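Long-range contacts in nucleoporin NUP82 (Saccharomyces cerevisiae, PDB 3PBP), which serves as a structural component of the nuclear pore complex and, through its N-terminal beta-propeller domain, binds the nucleoporin NUP116: residues A[23-27]-A[37-41]; A[433-437]-A[447-451]; A[30-35]-A[46-50]; A[369-373]-A[383-387]. The protein carries 1 engineered substitution. All blocks are in the same frame, centred on the assembly; numbering follows the deposited sequence.

How the contacts relate
The contacts gather in the first blade and the last blades of the propeller. From the N terminus, contact 1 opens at 23-27 and closes at 37-41, spanning the turn between strands 24-29 and 34-39. Contact 3 crosses it: it starts at 30-35, within that loop, and closes at 46-50, so the three strands lie side by side in the four-stranded first blade and the two contacts touch at F27 and I35. Contact 4 follows much later as a separate hairpin, 369-373 with 383-387, and contact 2 closes the last hairpin, 433-437 with 447-451. Contacts 2 and 4 touch where I450 and S451 meet Q369 and K372, tying the C-terminal end to the preceding blade.

Contact 1 of 4, residues A[23-27]-A[37-41]; sequences PRYIF and FIQDN
This antiparallel beta hairpin belongs to the first propeller blade: axes of strand segments 24-27 and 37-39 lie 4.7 Å apart at 172°. Y25 and I38 form a hydrogen-bonded pair (CA to CA 5.0 Å), with Y25 N to I38 O at 3.2 Å and I38 N to Y25 O at 2.9 Å; I26 and F37 are non-hydrogen-bonded. One face carries Y25, F27 and I38. With both aromatics in m and I38 in m, t, Y25 CD1 is 4.2 Å from I38 CB and F27 CE2 4.3 Å from I38 CD1; this face packs on V71 and L80 of the next blade, and Y25 OH bonds the carbonyl of F69. On the other face, M440 of the last blade packs on R24, I26 and F37. F37, chi1 t, sets CD1 4.3 Å from CB of I26 (t, t). R24 (chi1 m, chi2 t) donates from NE (3.1 Å) and NH2 (3.3 Å) to OE1 of Q39 (t, t), whose position is less certain, and sets NH2 3.8 Å from F37 CZ.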
loop_
_atom_site.group_PDB
_atom_site.type_symbol
_atom_site.label_atom_id
_atom_site.label_comp_id
_atom_site.label_asym_id
_atom_site.label_seq_id
_atom_site.Cartn_x
_atom_site.Cartn_y
_atom_site.Cartn_z
ATOM N N PRO A 23 -22.223 -8.600 -17.045
ATOM C CA PRO A 23 -21.616 -8.397 -15.720
ATOM C C PRO A 23 -22.642 -8.057 -14.628
ATOM O O PRO A 23 -23.497 -7.186 -14.827
ATOM C CB PRO A 23 -20.613 -7.260 -15.968
ATOM C CG PRO A 23 -21.249 -6.481 -17.092
ATOM C CD PRO A 23 -21.772 -7.574 -18.005
ATOM N N ARG A 24 -22.554 -8.745 -13.483
ATOM C CA ARG A 24 -23.476 -8.527 -12.354
ATOM C C ARG A 24 -22.777 -8.293 -11.016
ATOM O O ARG A 24 -21.893 -9.054 -10.614
ATOM C CB ARG A 24 -24.414 -9.725 -12.177
ATOM C CG ARG A 24 -25.366 -9.975 -13.324
ATOM C CD ARG A 24 -25.980 -11.345 -13.171
ATOM N NE ARG A 24 -27.368 -11.286 -12.744
ATOM C CZ ARG A 24 -27.991 -12.278 -12.115
ATOM N NH1 ARG A 24 -27.338 -13.406 -11.832
ATOM N NH2 ARG A 24 -29.269 -12.148 -11.778
ATOM N N TYR A 25 -23.194 -7.252 -10.308
ATOM C CA TYR A 25 -22.599 -6.955 -9.016
ATOM C C TYR A 25 -23.662 -6.715 -7.971
ATOM O O TYR A 25 -24.798 -6.394 -8.288
ATOM C CB TYR A 25 -21.702 -5.731 -9.108
ATOM C CG TYR A 25 -20.701 -5.805 -10.236
ATOM C CD1 TYR A 25 -21.071 -5.489 -11.549
ATOM C CD2 TYR A 25 -19.375 -6.176 -9.994
ATOM C CE1 TYR A 25 -20.145 -5.534 -12.594
ATOM C CE2 TYR A 25 -18.440 -6.224 -11.032
ATOM C CZ TYR A 25 -18.833 -5.901 -12.331
ATOM O OH TYR A 25 -17.916 -5.948 -13.365
ATOM N N ILE A 26 -23.278 -6.875 -6.717
ATOM C CA ILE A 26 -24.196 -6.665 -5.614
ATOM C C ILE A 26 -23.404 -6.134 -4.421
ATOM O O ILE A 26 -22.294 -6.591 -4.147
ATOM C CB ILE A 26 -24.913 -7.982 -5.239
ATOM C CG1 ILE A 26 -25.918 -7.721 -4.117
ATOM C CG2 ILE A 26 -23.880 -9.049 -4.847
ATOM C CD1 ILE A 26 -26.686 -8.946 -3.708
ATOM N N PHE A 27 -23.965 -5.147 -3.733
ATOM C CA PHE A 27 -23.315 -4.545 -2.565
ATOM C C PHE A 27 -24.395 -4.270 -1.532
ATOM O O PHE A 27 -25.586 -4.185 -1.869
ATOM C CB PHE A 27 -22.670 -3.214 -2.934
ATOM C CG PHE A 27 -21.837 -3.271 -4.170
ATOM C CD1 PHE A 27 -20.523 -3.757 -4.121
ATOM C CD2 PHE A 27 -22.368 -2.853 -5.398
ATOM C CE1 PHE A 27 -19.745 -3.825 -5.276
ATOM C CE2 PHE A 27 -21.601 -2.917 -6.562
ATOM C CZ PHE A 27 -20.280 -3.406 -6.501
ATOM N N PHE A 37 -27.751 -3.378 -6.603
ATOM C CA PHE A 37 -27.645 -4.449 -7.586
ATOM C C PHE A 37 -27.395 -3.891 -8.981
ATOM O O PHE A 37 -28.183 -3.086 -9.470
ATOM C CB PHE A 37 -28.965 -5.225 -7.554
ATOM C CG PHE A 37 -28.973 -6.475 -8.379
ATOM C CD1 PHE A 37 -28.217 -7.579 -8.009
ATOM C CD2 PHE A 37 -29.792 -6.573 -9.497
ATOM C CE1 PHE A 37 -28.283 -8.762 -8.742
ATOM C CE2 PHE A 37 -29.863 -7.748 -10.231
ATOM C CZ PHE A 37 -29.106 -8.847 -9.849
ATOM N N ILE A 38 -26.302 -4.300 -9.618
ATOM C CA ILE A 38 -25.992 -3.822 -10.972
ATOM C C ILE A 38 -26.181 -4.931 -12.014
ATOM O O ILE A 38 -25.660 -6.045 -11.868
ATOM C CB ILE A 38 -24.553 -3.273 -11.082
ATOM C CG1 ILE A 38 -24.392 -2.067 -10.162
ATOM C CG2 ILE A 38 -24.264 -2.859 -12.520
ATOM C CD1 ILE A 38 -23.075 -1.376 -10.313
ATOM N N GLN A 39 -26.927 -4.614 -13.070
ATOM C CA GLN A 39 -27.225 -5.577 -14.129
ATOM C C GLN A 39 -27.744 -4.860 -15.385
ATOM O O GLN A 39 -28.656 -4.025 -15.307
ATOM C CB GLN A 39 -28.250 -6.570 -13.589
ATOM C CG GLN A 39 -29.060 -7.326 -14.602
ATOM C CD GLN A 39 -30.042 -8.254 -13.915
ATOM O OE1 GLN A 39 -29.650 -9.268 -13.310
ATOM N NE2 GLN A 39 -31.327 -7.903 -13.975
ATOM N N ASP A 40 -27.148 -5.183 -16.532
ATOM C CA ASP A 40 -27.511 -4.565 -17.808
ATOM C C ASP A 40 -27.321 -3.061 -17.794
ATOM O O ASP A 40 -28.124 -2.319 -18.354
ATOM C CB ASP A 40 -28.965 -4.861 -18.182
ATOM C CG ASP A 40 -29.206 -6.332 -18.467
ATOM O OD1 ASP A 40 -28.272 -6.985 -19.009
ATOM O OD2 ASP A 40 -30.329 -6.822 -18.165
ATOM N N ASN A 41 -26.250 -2.613 -17.162
ATOM C CA ASN A 41 -25.963 -1.189 -17.077
ATOM C C ASN A 41 -27.051 -0.401 -16.367
ATOM O O ASN A 41 -27.293 0.762 -16.687
ATOM C CB ASN A 41 -25.722 -0.602 -18.465
ATOM C CG ASN A 41 -24.547 -1.250 -19.165
ATOM O OD1 ASN A 41 -23.427 -1.268 -18.650
ATOM N ND2 ASN A 41 -24.794 -1.787 -20.345
#

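Contact 2 of 4, residues A[433-437]-A[447-451]; sequences DQSNL and FQNIS
I450 lies across the backbone and side chain of the opposite strand, with CG1 3.7 Å from N436 C and CD1 3.6 Å from L437 CB. It sits at the end of an antiparallel beta hairpin that forms two strands of the last propeller sheet, 434-437 beside 447-449. The short segments cross at 133°, axes 4.5 Å apart, so this antiparallel pair is strongly twisted. N436 pairs with N449 as a non-hydrogen-bonded pair, CA to CA 4.6 Å, and their side chains diverge. L437 and Q448 are the hydrogen-bonded pair (CA to CA 5.1 Å): L437 N reaches Q448 O at 2.7 Å, and Q448 N reaches L437 O at 3.0 Å. Further out, I450 N donates to S435 O at 3.1 Å. L437 (chi1 t, chi2 p) meets I450 with both chi angles m, making a small apolar patch that continues onto L426, L366 and I417. Q448, chi1 m and chi2 t, lies on the same face as L437 and sends NE2 to the carbonyl of I417 in the neighbouring blade. F447, chi1 m, meets F13 edge-to-face. At the far end S435, chi1 p, makes a weak hydrogen bond from OG to I450 O, 3.2 Å away.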
loop_
_atom_site.group_PDB
_atom_site.type_symbol
_atom_site.label_atom_id
_atom_site.label_comp_id
_atom_site.label_asym_id
_atom_site.label_seq_id
_atom_site.Cartn_x
_atom_site.Cartn_y
_atom_site.Cartn_z
ATOM N N ASP A 433 -33.841 -10.406 11.231
ATOM C CA ASP A 433 -33.044 -10.991 12.297
ATOM C C ASP A 433 -32.110 -12.118 11.889
ATOM O O ASP A 433 -31.682 -12.905 12.733
ATOM C CB ASP A 433 -33.955 -11.481 13.420
ATOM C CG ASP A 433 -34.037 -10.496 14.572
ATOM O OD1 ASP A 433 -32.973 -10.174 15.154
ATOM O OD2 ASP A 433 -35.159 -10.048 14.897
ATOM N N GLN A 434 -31.792 -12.205 10.606
ATOM C CA GLN A 434 -30.885 -13.244 10.144
ATOM C C GLN A 434 -29.870 -12.710 9.160
ATOM O O GLN A 434 -30.214 -12.337 8.039
ATOM C CB GLN A 434 -31.657 -14.394 9.497
ATOM C CG GLN A 434 -32.069 -15.483 10.472
ATOM C CD GLN A 434 -32.628 -16.708 9.765
ATOM O OE1 GLN A 434 -31.957 -17.312 8.918
ATOM N NE2 GLN A 434 -33.860 -17.083 10.106
ATOM N N SER A 435 -28.613 -12.668 9.588
ATOM C CA SER A 435 -27.554 -12.194 8.719
ATOM C C SER A 435 -27.274 -13.274 7.672
ATOM O O SER A 435 -27.281 -14.466 7.971
ATOM C CB SER A 435 -26.299 -11.861 9.540
ATOM O OG SER A 435 -26.068 -12.811 10.562
ATOM N N ASN A 436 -27.056 -12.848 6.436
ATOM C CA ASN A 436 -26.796 -13.777 5.351
ATOM C C ASN A 436 -25.655 -13.306 4.467
ATOM O O ASN A 436 -25.187 -12.176 4.586
ATOM C CB ASN A 436 -28.056 -13.935 4.509
ATOM C CG ASN A 436 -29.242 -14.377 5.329
ATOM O OD1 ASN A 436 -29.274 -15.496 5.837
ATOM N ND2 ASN A 436 -30.226 -13.493 5.476
ATOM N N LEU A 437 -25.212 -14.192 3.582
ATOM C CA LEU A 437 -24.140 -13.887 2.654
ATOM C C LEU A 437 -24.669 -14.113 1.254
ATOM O O LEU A 437 -25.100 -15.207 0.921
ATOM C CB LEU A 437 -22.946 -14.800 2.898
ATOM C CG LEU A 437 -21.802 -14.696 1.894
ATOM C CD1 LEU A 437 -21.182 -13.302 1.933
ATOM C CD2 LEU A 437 -20.767 -15.748 2.227
ATOM N N PHE A 447 -27.740 -17.376 -1.571
ATOM C CA PHE A 447 -27.781 -16.750 -0.258
ATOM C C PHE A 447 -27.471 -17.840 0.752
ATOM O O PHE A 447 -27.870 -18.987 0.564
ATOM C CB PHE A 447 -29.163 -16.136 0.020
ATOM C CG PHE A 447 -29.511 -14.992 -0.892
ATOM C CD1 PHE A 447 -29.870 -15.221 -2.215
ATOM C CD2 PHE A 447 -29.420 -13.681 -0.450
ATOM C CE1 PHE A 447 -30.128 -14.161 -3.085
ATOM C CE2 PHE A 447 -29.676 -12.615 -1.315
ATOM C CZ PHE A 447 -30.028 -12.859 -2.633
ATOM N N GLN A 448 -26.745 -17.494 1.810
ATOM C CA GLN A 448 -26.385 -18.467 2.833
ATOM C C GLN A 448 -26.401 -17.848 4.213
ATOM O O GLN A 448 -26.084 -16.673 4.375
ATOM C CB GLN A 448 -25.003 -19.034 2.546
ATOM C CG GLN A 448 -24.867 -19.498 1.125
ATOM C CD GLN A 448 -23.649 -20.336 0.910
ATOM O OE1 GLN A 448 -23.453 -20.894 -0.172
ATOM N NE2 GLN A 448 -22.815 -20.441 1.940
ATOM N N ASN A 449 -26.761 -18.649 5.207
ATOM C CA ASN A 449 -26.830 -18.172 6.578
ATOM C C ASN A 449 -25.443 -17.955 7.157
ATOM O O ASN A 449 -24.513 -18.703 6.861
ATOM C CB ASN A 449 -27.602 -19.173 7.432
ATOM C CG ASN A 449 -29.014 -19.412 6.916
ATOM O OD1 ASN A 449 -29.879 -18.536 7.005
ATOM N ND2 ASN A 449 -29.250 -20.600 6.366
ATOM N N ILE A 450 -25.315 -16.916 7.974
ATOM C CA ILE A 450 -24.052 -16.583 8.617
ATOM C C ILE A 450 -24.290 -16.529 10.122
ATOM O O ILE A 450 -25.218 -15.866 10.587
ATOM C CB ILE A 450 -23.522 -15.202 8.148
ATOM C CG1 ILE A 450 -23.318 -15.195 6.631
ATOM C CG2 ILE A 450 -22.218 -14.880 8.863
ATOM C CD1 ILE A 450 -22.294 -16.201 6.133
ATOM N N SER A 451 -23.467 -17.238 10.885
ATOM C CA SER A 451 -23.614 -17.237 12.334
ATOM C C SER A 451 -22.974 -15.974 12.913
ATOM O O SER A 451 -21.799 -15.689 12.658
ATOM C CB SER A 451 -22.962 -18.488 12.934
ATOM O OG SER A 451 -21.594 -18.583 12.575
#

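Contact 3 of 4, residues A[30-35]-A[46-50]; sequences QNGTRI and YNVLT
Starting at Q30, the chain makes a type I' beta turn to T33, with positive phi at both N31 (57/45) and G32 (66/22), as that turn needs, leading into strand 34-39 of the first propeller blade. N31 packs on Y428 and N430 of the last blade, and G32 shares a backbone hydrogen bond with N430. T33 O accepts from V48 N at 3.0 Å, and T33 OG1 lies 3.3 Å from L49 CD1. R34 and N47 form an antiparallel non-hydrogen-bonded pair, CA to CA 4.3 Å; R34 (chi1 m, chi2 t) places CG 3.5 Å from N47 ND2, while its guanidinium makes a cation-pi contact with W95. I35 and Y46 are the hydrogen-bonded pair, CA to CA 5.3 Å, with I35 N to Y46 O and Y46 N to I35 O both at 2.9 Å. I35, chi1 m, sets CD1 4.2 Å from V48 CG2. At the end of its strand, N47 (chi1 t) accepts hydrogen bonds at OD1 from L49 N (2.8 Å), an Asx turn, and T50 N (2.9 Å), extending it to an Asx motif. Backbone bonds fix the register, while N47 OD1 takes up the amides of L49 and T50, beyond the strand pairing.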
loop_
_atom_site.group_PDB
_atom_site.type_symbol
_atom_site.label_atom_id
_atom_site.label_comp_id
_atom_site.label_asym_id
_atom_site.label_seq_id
_atom_site.Cartn_x
_atom_site.Cartn_y
_atom_site.Cartn_z
ATOM N N GLN A 30 -25.074 -0.013 5.393
ATOM C CA GLN A 30 -25.739 0.154 6.683
ATOM C C GLN A 30 -26.173 -1.162 7.340
ATOM O O GLN A 30 -27.363 -1.448 7.497
ATOM C CB GLN A 30 -26.940 1.087 6.519
ATOM C CG GLN A 30 -26.580 2.421 5.885
ATOM C CD GLN A 30 -27.754 3.394 5.815
ATOM O OE1 GLN A 30 -28.911 3.028 6.063
ATOM N NE2 GLN A 30 -27.462 4.637 5.463
ATOM N N ASN A 31 -25.186 -1.963 7.720
ATOM C CA ASN A 31 -25.427 -3.242 8.374
ATOM C C ASN A 31 -26.314 -4.216 7.588
ATOM O O ASN A 31 -27.201 -4.849 8.158
ATOM C CB ASN A 31 -26.013 -2.996 9.763
ATOM C CG ASN A 31 -25.917 -4.213 10.653
ATOM O OD1 ASN A 31 -24.867 -4.867 10.735
ATOM N ND2 ASN A 31 -27.007 -4.521 11.337
ATOM N N GLY A 32 -26.044 -4.335 6.283
ATOM C CA GLY A 32 -26.786 -5.233 5.407
ATOM C C GLY A 32 -28.242 -4.846 5.224
ATOM O O GLY A 32 -29.091 -5.657 4.841
ATOM N N THR A 33 -28.519 -3.577 5.481
ATOM C CA THR A 33 -29.861 -3.044 5.408
ATOM C C THR A 33 -30.225 -2.506 4.027
ATOM O O THR A 33 -31.369 -2.594 3.624
ATOM C CB THR A 33 -30.024 -1.964 6.532
ATOM O OG1 THR A 33 -31.169 -2.282 7.326
ATOM C CG2 THR A 33 -30.148 -0.542 5.971
ATOM N N ARG A 34 -29.259 -1.967 3.290
ATOM C CA ARG A 34 -29.541 -1.425 1.952
ATOM C C ARG A 34 -28.824 -2.262 0.907
ATOM O O ARG A 34 -27.647 -2.560 1.063
ATOM C CB ARG A 34 -29.024 0.007 1.796
ATOM C CG ARG A 34 -29.393 1.012 2.868
ATOM C CD ARG A 34 -28.252 2.006 2.926
ATOM N NE ARG A 34 -28.601 3.350 2.490
ATOM C CZ ARG A 34 -27.705 4.246 2.091
ATOM N NH1 ARG A 34 -26.419 3.934 2.054
ATOM N NH2 ARG A 34 -28.092 5.471 1.771
ATOM N N ILE A 35 -29.517 -2.602 -0.174
ATOM C CA ILE A 35 -28.939 -3.415 -1.241
ATOM C C ILE A 35 -28.775 -2.654 -2.555
ATOM O O ILE A 35 -29.669 -1.906 -2.951
ATOM C CB ILE A 35 -29.829 -4.647 -1.517
ATOM C CG1 ILE A 35 -29.869 -5.541 -0.281
ATOM C CG2 ILE A 35 -29.306 -5.418 -2.726
ATOM C CD1 ILE A 35 -30.934 -6.611 -0.374
ATOM N N TYR A 46 -32.357 -0.806 -3.090
ATOM C CA TYR A 46 -33.542 -1.031 -2.289
ATOM C C TYR A 46 -33.189 -1.030 -0.819
ATOM O O TYR A 46 -32.269 -1.733 -0.398
ATOM C CB TYR A 46 -34.150 -2.372 -2.694
ATOM C CG TYR A 46 -35.243 -2.923 -1.817
ATOM C CD1 TYR A 46 -36.533 -2.392 -1.838
ATOM C CD2 TYR A 46 -35.002 -4.029 -1.017
ATOM C CE1 TYR A 46 -37.564 -2.967 -1.084
ATOM C CE2 TYR A 46 -36.012 -4.609 -0.262
ATOM C CZ TYR A 46 -37.290 -4.079 -0.298
ATOM O OH TYR A 46 -38.274 -4.680 0.459
ATOM N N ASN A 47 -33.899 -0.216 -0.043
ATOM C CA ASN A 47 -33.664 -0.172 1.387
ATOM C C ASN A 47 -34.661 -1.110 2.056
ATOM O O ASN A 47 -35.857 -0.839 2.121
ATOM C CB ASN A 47 -33.824 1.239 1.945
ATOM C CG ASN A 47 -33.518 1.303 3.421
ATOM O OD1 ASN A 47 -34.121 0.593 4.217
ATOM N ND2 ASN A 47 -32.568 2.143 3.791
ATOM N N VAL A 48 -34.138 -2.227 2.538
ATOM C CA VAL A 48 -34.908 -3.256 3.204
ATOM C C VAL A 48 -35.892 -2.786 4.292
ATOM O O VAL A 48 -36.936 -3.417 4.484
ATOM C CB VAL A 48 -33.923 -4.305 3.779
ATOM C CG1 VAL A 48 -34.575 -5.132 4.856
ATOM C CG2 VAL A 48 -33.431 -5.197 2.647
ATOM N N LEU A 49 -35.591 -1.691 4.988
ATOM C CA LEU A 49 -36.470 -1.223 6.057
ATOM C C LEU A 49 -37.328 -0.023 5.683
ATOM O O LEU A 49 -38.319 0.285 6.360
ATOM C CB LEU A 49 -35.648 -0.821 7.276
ATOM C CG LEU A 49 -34.565 -1.756 7.788
ATOM C CD1 LEU A 49 -33.794 -1.058 8.900
ATOM C CD2 LEU A 49 -35.190 -3.070 8.257
ATOM N N THR A 50 -36.955 0.637 4.596
ATOM C CA THR A 50 -37.612 1.865 4.159
ATOM C C THR A 50 -38.511 1.865 2.927
ATOM O O THR A 50 -39.503 2.604 2.882
ATOM C CB THR A 50 -36.534 2.939 3.947
ATOM O OG1 THR A 50 -36.209 3.516 5.212
ATOM C CG2 THR A 50 -36.983 4.012 2.927
#

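Contact 4 of 4, residues A[369-373]-A[383-387]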
loop_
_atom_site.group_PDB
_atom_site.type_symbol
_atom_site.label_atom_id
_atom_site.label_comp_id
_atom_site.label_asym_id
_atom_site.label_seq_id
_atom_site.Cartn_x
_atom_site.Cartn_y
_atom_site.Cartn_z
ATOM N N GLN A 369 -18.377 -8.299 10.306
ATOM C CA GLN A 369 -17.893 -9.464 11.046
ATOM C C GLN A 369 -16.435 -9.384 11.451
ATOM O O GLN A 369 -15.556 -9.513 10.607
ATOM C CB GLN A 369 -18.093 -10.728 10.222
ATOM C CG GLN A 369 -19.508 -10.926 9.726
ATOM C CD GLN A 369 -19.878 -12.391 9.651
ATOM O OE1 GLN A 369 -20.553 -12.920 10.544
ATOM N NE2 GLN A 369 -19.418 -13.068 8.593
ATOM N N LEU A 370 -16.184 -9.193 12.742
ATOM C CA LEU A 370 -14.823 -9.096 13.255
ATOM C C LEU A 370 -14.086 -10.423 13.162
ATOM O O LEU A 370 -14.702 -11.484 13.114
ATOM C CB LEU A 370 -14.835 -8.656 14.718
ATOM C CG LEU A 370 -15.487 -7.325 15.093
ATOM C CD1 LEU A 370 -15.113 -7.011 16.517
ATOM C CD2 LEU A 370 -15.008 -6.198 14.183
ATOM N N GLY A 371 -12.762 -10.350 13.140
ATOM C CA GLY A 371 -11.934 -11.544 13.086
ATOM C C GLY A 371 -12.272 -12.644 12.100
ATOM O O GLY A 371 -11.897 -13.795 12.327
ATOM N N LYS A 372 -12.972 -12.312 11.022
ATOM C CA LYS A 372 -13.324 -13.306 10.014
ATOM C C LYS A 372 -12.854 -12.838 8.651
ATOM O O LYS A 372 -13.006 -11.674 8.290
ATOM C CB LYS A 372 -14.832 -13.544 9.967
ATOM C CG LYS A 372 -15.421 -14.151 11.232
ATOM C CD LYS A 372 -16.915 -14.409 11.064
ATOM C CE LYS A 372 -17.566 -14.853 12.365
ATOM N NZ LYS A 372 -19.024 -15.087 12.152
ATOM N N LEU A 373 -12.298 -13.759 7.883
ATOM C CA LEU A 373 -11.785 -13.434 6.572
ATOM C C LEU A 373 -12.257 -14.460 5.554
ATOM O O LEU A 373 -12.240 -15.657 5.818
ATOM C CB LEU A 373 -10.259 -13.417 6.637
ATOM C CG LEU A 373 -9.483 -13.454 5.330
ATOM C CD1 LEU A 373 -9.612 -12.134 4.627
ATOM C CD2 LEU A 373 -8.032 -13.763 5.618
ATOM N N GLN A 383 -13.822 -19.646 4.899
ATOM C CA GLN A 383 -13.848 -18.562 5.860
ATOM C C GLN A 383 -12.935 -18.891 7.024
ATOM O O GLN A 383 -13.180 -19.833 7.774
ATOM C CB GLN A 383 -15.253 -18.313 6.400
ATOM C CG GLN A 383 -15.293 -17.098 7.319
ATOM C CD GLN A 383 -16.480 -17.085 8.249
ATOM O OE1 GLN A 383 -17.423 -16.301 8.077
ATOM N NE2 GLN A 383 -16.445 -17.957 9.250
ATOM N N VAL A 384 -11.868 -18.116 7.155
ATOM C CA VAL A 384 -10.931 -18.296 8.240
ATOM C C VAL A 384 -11.511 -17.492 9.397
ATOM O O VAL A 384 -11.788 -16.305 9.257
ATOM C CB VAL A 384 -9.553 -17.752 7.855
ATOM C CG1 VAL A 384 -8.568 -17.998 8.969
ATOM C CG2 VAL A 384 -9.089 -18.408 6.584
ATOM N N ASN A 385 -11.721 -18.142 10.534
ATOM C CA ASN A 385 -12.277 -17.458 11.689
ATOM C C ASN A 385 -11.290 -17.489 12.838
ATOM O O ASN A 385 -11.110 -18.525 13.469
ATOM C CB ASN A 385 -13.580 -18.134 12.114
ATOM C CG ASN A 385 -14.248 -17.433 13.278
ATOM O OD1 ASN A 385 -13.669 -17.299 14.360
ATOM N ND2 ASN A 385 -15.479 -16.980 13.063
ATOM N N PHE A 386 -10.650 -16.360 13.123
ATOM C CA PHE A 386 -9.690 -16.340 14.210
ATOM C C PHE A 386 -10.102 -15.593 15.465
ATOM O O PHE A 386 -9.256 -15.064 16.189
ATOM C CB PHE A 386 -8.325 -15.850 13.724
ATOM C CG PHE A 386 -8.381 -14.846 12.612
ATOM C CD1 PHE A 386 -8.500 -13.497 12.881
ATOM C CD2 PHE A 386 -8.259 -15.254 11.292
ATOM C CE1 PHE A 386 -8.490 -12.566 11.852
ATOM C CE2 PHE A 386 -8.251 -14.330 10.259
ATOM C CZ PHE A 386 -8.365 -12.981 10.542
HETATM N N MSE A 387 -11.402 -15.574 15.738
HETATM C CA MSE A 387 -11.916 -14.915 16.934
HETATM C C MSE A 387 -11.702 -15.795 18.163
HETATM O O MSE A 387 -11.940 -15.367 19.294
HETATM C CB MSE A 387 -13.404 -14.590 16.777
HETATM C CG MSE A 387 -13.667 -13.313 15.997
HETATM SE SE MSE A 387 -12.807 -11.741 16.807
HETATM C CE MSE A 387 -14.200 -11.223 18.061
#
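Q383 starts the second segment with chi1 t, which turns its side chain across K372: OE1 lies 3.6 Å from K372 CD. Its CA touches L373 O at 3.3 Å in a CA-H...O contact. V384 makes the firmest backbone link of this antiparallel beta hairpin, a hydrogen-bonded pair with L373: V384 N to L373 O at 2.8 Å and L373 N to V384 O at 2.9 Å. N385 stands opposite K372 in a non-hydrogen-bonded pair, CA to CA 4.6 Å, with ND2 3.1 Å from K372 CE, while K372 NZ donates a hydrogen bond to Q369 OE1 (3.1 Å). N385 OD1 accepts from M387 N at 3.2 Å, an Asx turn that leads into the helix. F386, at the N-cap position, donates N to G371 O at 3.0 Å; that carbonyl also lies over one face of its ring, and CE2 packs 4.2 Å from L373 CB. M387, a selenomethionine, folds back on G371, CG 3.8 Å from G371 CA, where a CB would clash with SE. The hairpin lies between strands 362-364 and 413-419 within its propeller blade, L373, V384 and F386 pack on strand 323-329 of the preceding blade, and helix 387-399 follows.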